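Local coordinates for B-agarase (Saccharophagus degradans, PDB 4BQ2), which hydrolyses agarose from its chain ends as a family 50 exo-beta-agarase, its catalytic module carrying a carbohydrate-binding-like domain, at residues G485-N490 / G601-D606; A621-Y626 / P647-E652; A639-L644 / N690-G695. One frame throughout, in Å; residues are numbered along the deposited sequence.

How the interactions relate
Three contacts lie in the part of the chain that, as expected for this family, forms the catalytic barrel. Interactions 1 and 2 are about 7 Å apart between centres and touch: Arg603 is salt-bridged to Glu652, and Arg603 N is probably hydrogen-bonded to Ser625 OG. Interaction 3 lies about 10 Å from interaction 2, centre to centre, its strand 693-699 pairing with 648-652 in the sheet, and does not touch interaction 1. Along the chain, interaction 1 closes before interaction 2 opens, whereas interactions 2 and 3 interleave. The Arg603-Glu652 bridge ties the loop after strand 598-599 to the end of strand 648-652, where, with a glycerol bound to Glu652, the substrate pocket probably lies.

Interaction 1. Residues G485-N490 / G601-D606; sequences GVFIDN and GARFPD
Asn490 OD1 receives the N-H of Arg603 NE at 2.9 Å, and a weak second bond reaches it from Asn627 ND2. The first bond is somewhat bent (146° at the hydrogen); OD1 lies close to the guanidinium plane, but the donor is tilted from the amide plane. A kink in the arginine chain at chi3 (61°) turns its head back over Phe487. NH1 hangs 3.3 Å above the centre of the Phe487 ring, a cation-pi contact in which the guanidinium stands on edge, its plane 81° from that of the ring.

Beneath these side chains the backbones continue the parallel pairing of strands 483-488 and 598-599: Ile488 N gives a hydrogen bond to Gly601 O (3.3 Å), and Ala602 CA directs a C-H at Ile488 O (3.4 Å). The backbone angles of Gly601 leave no room for a CB beside the preceding carbonyl O. The contact lies at the C-terminal end of strand 483-488, where a glycerol sits near Asn490, consistent with a substrate pocket at the barrel end. Held by an amide, the Phe487 face and, through NH2, a salt bridge to Glu652, the arginine head has little freedom to rotate, and its charge sits against carboxylate and ring.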
# COMPACT_ATOMS: atom_id res chain seq x y z
N GLY A 485 2.68 -14.43 -15.49
CA GLY A 485 1.26 -14.50 -15.26
C GLY A 485 0.64 -13.13 -15.35
O GLY A 485 1.35 -12.13 -15.53
N VAL A 486 -0.68 -13.08 -15.18
CA VAL A 486 -1.46 -11.85 -15.35
C VAL A 486 -2.26 -11.53 -14.07
O VAL A 486 -3.11 -12.34 -13.69
CB VAL A 486 -2.48 -11.99 -16.53
CG1 VAL A 486 -3.27 -10.68 -16.69
CG2 VAL A 486 -1.79 -12.35 -17.86
N PHE A 487 -1.98 -10.37 -13.44
CA PHE A 487 -2.84 -9.78 -12.40
C PHE A 487 -3.97 -8.99 -13.05
O PHE A 487 -3.76 -8.31 -14.07
CB PHE A 487 -2.06 -8.78 -11.54
CG PHE A 487 -0.99 -9.43 -10.69
CD1 PHE A 487 -1.35 -10.22 -9.59
CD2 PHE A 487 0.35 -9.27 -10.99
CE1 PHE A 487 -0.36 -10.83 -8.80
CE2 PHE A 487 1.34 -9.88 -10.21
CZ PHE A 487 0.97 -10.66 -9.12
N ILE A 488 -5.17 -9.12 -12.52
CA ILE A 488 -6.26 -8.28 -13.00
C ILE A 488 -6.85 -7.54 -11.79
O ILE A 488 -7.22 -8.18 -10.79
CB ILE A 488 -7.36 -9.07 -13.74
CG1 ILE A 488 -6.82 -9.78 -15.00
CG2 ILE A 488 -8.52 -8.12 -14.11
CD1 ILE A 488 -6.40 -8.89 -16.18
N ASP A 489 -6.92 -6.21 -11.88
CA ASP A 489 -7.47 -5.36 -10.80
C ASP A 489 -6.58 -5.38 -9.57
O ASP A 489 -5.54 -5.99 -9.59
CB ASP A 489 -8.93 -5.73 -10.47
CG ASP A 489 -9.92 -5.29 -11.54
OD1 ASP A 489 -9.59 -4.37 -12.35
OD2 ASP A 489 -11.03 -5.88 -11.58
N ASN A 490 -6.96 -4.69 -8.48
CA ASN A 490 -6.09 -4.55 -7.35
C ASN A 490 -6.86 -3.97 -6.17
O ASN A 490 -7.55 -2.94 -6.35
CB ASN A 490 -4.94 -3.59 -7.72
CG ASN A 490 -4.02 -3.30 -6.56
OD1 ASN A 490 -3.29 -4.18 -6.13
ND2 ASN A 490 -4.00 -2.04 -6.08
N GLY A 601 -5.24 -13.67 -9.95
CA GLY A 601 -6.15 -13.12 -8.92
C GLY A 601 -6.21 -11.59 -8.88
O GLY A 601 -5.89 -10.95 -9.88
N ALA A 602 -6.59 -11.01 -7.74
CA ALA A 602 -7.01 -9.62 -7.69
C ALA A 602 -6.34 -8.84 -6.57
O ALA A 602 -6.76 -7.70 -6.25
CB ALA A 602 -8.55 -9.52 -7.58
N ARG A 603 -5.29 -9.45 -6.00
CA ARG A 603 -4.43 -8.77 -5.01
C ARG A 603 -5.21 -8.27 -3.78
O ARG A 603 -5.51 -7.06 -3.64
CB ARG A 603 -3.63 -7.64 -5.70
CG ARG A 603 -3.01 -8.13 -7.02
CD ARG A 603 -2.52 -6.96 -7.91
NE ARG A 603 -1.49 -6.15 -7.27
CZ ARG A 603 -0.19 -6.50 -7.16
NH1 ARG A 603 0.26 -7.65 -7.66
NH2 ARG A 603 0.66 -5.66 -6.59
N PHE A 604 -5.49 -9.20 -2.87
CA PHE A 604 -6.33 -8.89 -1.69
C PHE A 604 -5.50 -8.19 -0.63
O PHE A 604 -4.45 -8.70 -0.20
CB PHE A 604 -6.85 -10.19 -1.05
CG PHE A 604 -7.75 -11.01 -1.93
CD1 PHE A 604 -8.86 -10.45 -2.54
CD2 PHE A 604 -7.51 -12.38 -2.08
CE1 PHE A 604 -9.71 -11.23 -3.31
CE2 PHE A 604 -8.35 -13.16 -2.84
CZ PHE A 604 -9.47 -12.59 -3.45
N PRO A 605 -5.96 -7.02 -0.16
CA PRO A 605 -5.31 -6.40 1.00
C PRO A 605 -5.90 -6.95 2.29
O PRO A 605 -6.92 -7.67 2.26
CB PRO A 605 -5.69 -4.92 0.87
CG PRO A 605 -7.01 -4.92 0.13
CD PRO A 605 -7.14 -6.26 -0.62
N ASP A 606 -5.31 -6.61 3.43
CA ASP A 606 -5.87 -7.07 4.71
C ASP A 606 -7.26 -6.52 5.03
O ASP A 606 -8.02 -7.13 5.76
CB ASP A 606 -4.86 -6.89 5.84
CG ASP A 606 -4.68 -5.46 6.26
OD1 ASP A 606 -4.99 -4.52 5.51
OD2 ASP A 606 -4.20 -5.29 7.40

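Interaction 2. Residues A621-Y626 / P647-E652; sequences ADVVSY and PSIIGE
Tyr626 lays the edge of its ring beside Ser648, with CE2 4.0 Å from Ser648 CB. The ring edge also faces a water, which lies in the ring plane and joins Tyr626 OH to Ser648 OG, 2.7 Å from each. The water donates to OG, which is itself bonded to the carbonyl of Lys646. With CG opposite the carbonyl carbon (chi1 -52°), the phenol runs back along the sheet toward Ser648 instead of forward over Ile650; there it also meets Trp638 edge-to-face and packs on Leu641 and Leu644.

The other side of the pair is apolar between the strands. Ile649 CG2 fits between Val623 CG1, 3.8 Å away, and Ser625 CB at 3.7 Å. Ser625 turns its hydroxyl away from this patch, to Leu600 O and Arg603 N.

Between the two sides, the backbones form a parallel ladder of four hydrogen bonds. It starts with Val624 N to Pro647 O (3.1 Å) and ends with Gly651 N to Tyr626 O (2.7 Å). The axes of segments 624-626 and 648-652 are turned 35° against each other, the twist of adjacent parallel strands and consistent with a barrel wall, and the connection between them through helices 635-638 and 641-644 makes a beta-alpha-beta crossover. Chemically, the helix-covered side keeps its hydroxyls satisfied by a bridging water and a carbonyl, whereas on the other side Ser625 uses its hydroxyl to tie the 601-606 loop to this strand.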
# COMPACT_ATOMS: atom_id res chain seq x y z
N ALA A 621 -8.60 -18.57 -9.86
CA ALA A 621 -7.21 -18.13 -10.06
C ALA A 621 -6.27 -19.32 -10.00
O ALA A 621 -6.45 -20.22 -9.16
CB ALA A 621 -6.84 -17.11 -9.01
N ASP A 622 -5.28 -19.33 -10.89
CA ASP A 622 -4.18 -20.31 -10.82
C ASP A 622 -3.37 -20.09 -9.56
O ASP A 622 -2.91 -21.03 -8.94
CB ASP A 622 -3.29 -20.19 -12.05
CG ASP A 622 -4.04 -20.50 -13.35
OD1 ASP A 622 -4.33 -21.69 -13.60
OD2 ASP A 622 -4.39 -19.58 -14.10
N VAL A 623 -3.19 -18.82 -9.20
CA VAL A 623 -2.39 -18.44 -8.04
C VAL A 623 -3.19 -17.31 -7.33
O VAL A 623 -3.60 -16.36 -8.00
CB VAL A 623 -1.00 -17.89 -8.45
CG1 VAL A 623 -0.20 -17.49 -7.22
CG2 VAL A 623 -0.19 -18.92 -9.22
N VAL A 624 -3.43 -17.42 -6.02
CA VAL A 624 -4.17 -16.40 -5.28
C VAL A 624 -3.20 -15.32 -4.78
O VAL A 624 -2.18 -15.64 -4.12
CB VAL A 624 -4.93 -17.02 -4.07
CG1 VAL A 624 -5.77 -15.94 -3.40
CG2 VAL A 624 -5.86 -18.14 -4.55
N SER A 625 -3.49 -14.05 -5.07
CA SER A 625 -2.56 -12.95 -4.67
C SER A 625 -3.08 -12.14 -3.51
O SER A 625 -4.29 -11.84 -3.44
CB SER A 625 -2.28 -12.00 -5.84
OG SER A 625 -3.49 -11.71 -6.50
N TYR A 626 -2.16 -11.80 -2.62
CA TYR A 626 -2.45 -10.98 -1.43
C TYR A 626 -1.38 -9.88 -1.36
O TYR A 626 -0.20 -10.14 -1.61
CB TYR A 626 -2.33 -11.81 -0.15
CG TYR A 626 -3.13 -13.12 -0.12
CD1 TYR A 626 -4.46 -13.15 0.30
CD2 TYR A 626 -2.54 -14.32 -0.54
CE1 TYR A 626 -5.20 -14.34 0.33
CE2 TYR A 626 -3.26 -15.53 -0.52
CZ TYR A 626 -4.59 -15.53 -0.09
OH TYR A 626 -5.31 -16.71 -0.07
N PRO A 647 -1.36 -22.44 -4.47
CA PRO A 647 -0.17 -21.62 -4.59
C PRO A 647 -0.61 -20.16 -4.48
O PRO A 647 -1.70 -19.78 -4.94
CB PRO A 647 0.37 -21.95 -5.97
CG PRO A 647 -0.82 -22.46 -6.73
CD PRO A 647 -1.65 -23.18 -5.72
N SER A 648 0.24 -19.36 -3.84
CA SER A 648 -0.15 -18.00 -3.45
C SER A 648 1.01 -17.05 -3.78
O SER A 648 2.14 -17.46 -3.94
CB SER A 648 -0.46 -17.98 -1.95
OG SER A 648 -1.51 -18.92 -1.65
N ILE A 649 0.71 -15.76 -3.88
CA ILE A 649 1.81 -14.83 -4.09
C ILE A 649 1.51 -13.57 -3.32
O ILE A 649 0.34 -13.18 -3.22
CB ILE A 649 2.06 -14.57 -5.61
CG1 ILE A 649 3.35 -13.76 -5.86
CG2 ILE A 649 0.84 -13.94 -6.32
CD1 ILE A 649 3.69 -13.59 -7.35
N ILE A 650 2.55 -12.98 -2.72
CA ILE A 650 2.47 -11.61 -2.15
C ILE A 650 2.69 -10.57 -3.26
O ILE A 650 3.75 -10.54 -3.88
CB ILE A 650 3.53 -11.40 -1.05
CG1 ILE A 650 3.26 -12.33 0.15
CG2 ILE A 650 3.61 -9.90 -0.63
CD1 ILE A 650 1.95 -12.07 0.92
N GLY A 651 1.68 -9.75 -3.55
CA GLY A 651 1.79 -8.79 -4.67
C GLY A 651 2.52 -7.53 -4.26
O GLY A 651 3.08 -6.82 -5.13
N GLU A 652 2.50 -7.26 -2.95
CA GLU A 652 3.06 -6.02 -2.34
C GLU A 652 3.46 -6.23 -0.89
O GLU A 652 2.70 -6.84 -0.12
CB GLU A 652 2.03 -4.88 -2.37
CG GLU A 652 1.57 -4.55 -3.77
CD GLU A 652 0.52 -3.48 -3.85
OE1 GLU A 652 0.25 -2.77 -2.83
OE2 GLU A 652 -0.03 -3.35 -4.94
O HOH W 1 -4.17 -18.88 -1.18

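Interaction 3. Residues A639-L644 / N690-G695; sequences AFLAEL and NPYFVG
Leu641 fills the close-packed half of this contact. Its CD1 touches Phe693 CE2 at 3.6 Å and comes within 3.8 Å of Asn690 ND2, while CB rests on the Tyr692 ring at CD2, again 3.8 Å away. Leu641 swings CG to the backbone-N side (chi1 -66°) and then extends, leaving the helix toward strand 693-699 and crossing Phe693 at about a right angle. Ser648 and Tyr626 also border Leu641, and Phe693 lies against Ser648 and Ile650, so this end is sunk between helix 641-644 and the sheet.

Toward the surface, Tyr692 turns one face to the helix backbone, with Leu641 O and Ala642 N both above the ring and displaced toward its rim. The phenol stays close even at the rim: OH is 3.3 Å from CA of the exposed Ala642. The loose part is the hydroxyl end, where a water donates to Ala642 O at 2.7 Å and is hydrogen-bonded to Tyr692 OH at 2.6 Å, joining the two segments.

What presents the tyrosine is the turn before the strand. Asn690 OD1 accepts the backbone N-H of Tyr692 at 2.9 Å in its carbonyl plane, an Asx turn, within a type I beta turn from Asn690 to Phe693; Asn690 O is also bonded to Arg746. Helix 641-644, from the crossover between strands 624-627 and 648-652, thus packs on the turn leading into strand 693-699, the neighbour of 648-652. It meets that turn and the start of the strand through dispersion contacts, and the polar link is left to a single bridging water at the rim, where the phenol can keep its hydroxyl hydrated while its ring shields the helix backbone.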
# COMPACT_ATOMS: atom_id res chain seq x y z
N ALA A 639 -2.99 -19.30 8.63
CA ALA A 639 -3.29 -20.72 8.83
C ALA A 639 -4.35 -21.24 7.85
O ALA A 639 -4.32 -22.42 7.48
CB ALA A 639 -3.73 -20.95 10.28
N PHE A 640 -5.26 -20.36 7.44
CA PHE A 640 -6.30 -20.68 6.47
C PHE A 640 -5.78 -21.21 5.13
O PHE A 640 -6.48 -21.94 4.44
CB PHE A 640 -7.22 -19.47 6.24
CG PHE A 640 -6.59 -18.36 5.39
CD1 PHE A 640 -6.72 -18.38 3.99
CD2 PHE A 640 -5.85 -17.33 5.98
CE1 PHE A 640 -6.16 -17.37 3.22
CE2 PHE A 640 -5.27 -16.33 5.20
CZ PHE A 640 -5.42 -16.36 3.82
N LEU A 641 -4.56 -20.84 4.77
CA LEU A 641 -3.97 -21.23 3.47
C LEU A 641 -3.92 -22.74 3.30
O LEU A 641 -4.01 -23.22 2.18
CB LEU A 641 -2.52 -20.71 3.34
CG LEU A 641 -2.42 -19.17 3.28
CD1 LEU A 641 -0.94 -18.82 3.33
CD2 LEU A 641 -3.06 -18.63 2.01
N ALA A 642 -3.73 -23.46 4.40
CA ALA A 642 -3.58 -24.94 4.37
C ALA A 642 -4.82 -25.63 3.85
O ALA A 642 -4.71 -26.57 3.06
CB ALA A 642 -3.20 -25.50 5.74
N GLU A 643 -5.99 -25.18 4.28
CA GLU A 643 -7.23 -25.77 3.79
C GLU A 643 -7.46 -25.47 2.30
O GLU A 643 -8.02 -26.31 1.59
CB GLU A 643 -8.45 -25.31 4.62
CG GLU A 643 -9.78 -25.90 4.15
CD GLU A 643 -10.89 -24.85 4.00
OE1 GLU A 643 -10.80 -23.96 3.09
OE2 GLU A 643 -11.87 -24.91 4.80
N LEU A 644 -7.04 -24.29 1.83
CA LEU A 644 -7.20 -23.98 0.41
C LEU A 644 -6.23 -24.79 -0.43
O LEU A 644 -6.58 -25.23 -1.51
CB LEU A 644 -6.91 -22.49 0.15
CG LEU A 644 -7.78 -21.47 0.85
CD1 LEU A 644 -7.28 -20.07 0.53
CD2 LEU A 644 -9.21 -21.63 0.37
N ASN A 690 6.95 -20.28 4.18
CA ASN A 690 5.55 -20.65 4.09
C ASN A 690 5.37 -21.52 2.82
O ASN A 690 5.65 -21.05 1.72
CB ASN A 690 4.66 -19.39 4.07
CG ASN A 690 3.19 -19.73 4.11
OD1 ASN A 690 2.74 -20.54 3.29
ND2 ASN A 690 2.44 -19.16 5.06
N PRO A 691 4.96 -22.79 2.97
CA PRO A 691 4.91 -23.70 1.83
C PRO A 691 3.87 -23.34 0.75
O PRO A 691 3.92 -23.90 -0.33
CB PRO A 691 4.57 -25.06 2.47
CG PRO A 691 3.95 -24.74 3.78
CD PRO A 691 4.54 -23.43 4.23
N TYR A 692 2.94 -22.43 1.06
CA TYR A 692 1.93 -21.99 0.10
C TYR A 692 2.37 -20.87 -0.85
O TYR A 692 1.73 -20.67 -1.88
CB TYR A 692 0.62 -21.65 0.83
CG TYR A 692 0.19 -22.90 1.58
CD1 TYR A 692 -0.33 -23.98 0.88
CD2 TYR A 692 0.43 -23.04 2.96
CE1 TYR A 692 -0.67 -25.17 1.53
CE2 TYR A 692 0.08 -24.24 3.63
CZ TYR A 692 -0.45 -25.29 2.90
OH TYR A 692 -0.80 -26.46 3.51
N PHE A 693 3.45 -20.17 -0.52
CA PHE A 693 3.84 -19.01 -1.35
C PHE A 693 4.84 -19.36 -2.41
O PHE A 693 5.83 -20.03 -2.13
CB PHE A 693 4.33 -17.83 -0.47
CG PHE A 693 3.19 -17.11 0.15
CD1 PHE A 693 2.51 -16.12 -0.57
CD2 PHE A 693 2.73 -17.46 1.41
CE1 PHE A 693 1.42 -15.47 -0.03
CE2 PHE A 693 1.64 -16.79 1.97
CZ PHE A 693 0.98 -15.80 1.25
N VAL A 694 4.54 -18.95 -3.63
CA VAL A 694 5.49 -19.07 -4.74
C VAL A 694 6.28 -17.82 -5.11
O VAL A 694 7.05 -17.83 -6.09
CB VAL A 694 4.83 -19.66 -6.00
CG1 VAL A 694 4.08 -20.96 -5.62
CG2 VAL A 694 3.89 -18.63 -6.67
N GLY A 695 6.11 -16.76 -4.33
CA GLY A 695 6.89 -15.53 -4.54
C GLY A 695 6.35 -14.35 -3.74
O GLY A 695 5.32 -14.43 -3.08
O HOH W 2 -2.57 -28.10 2.47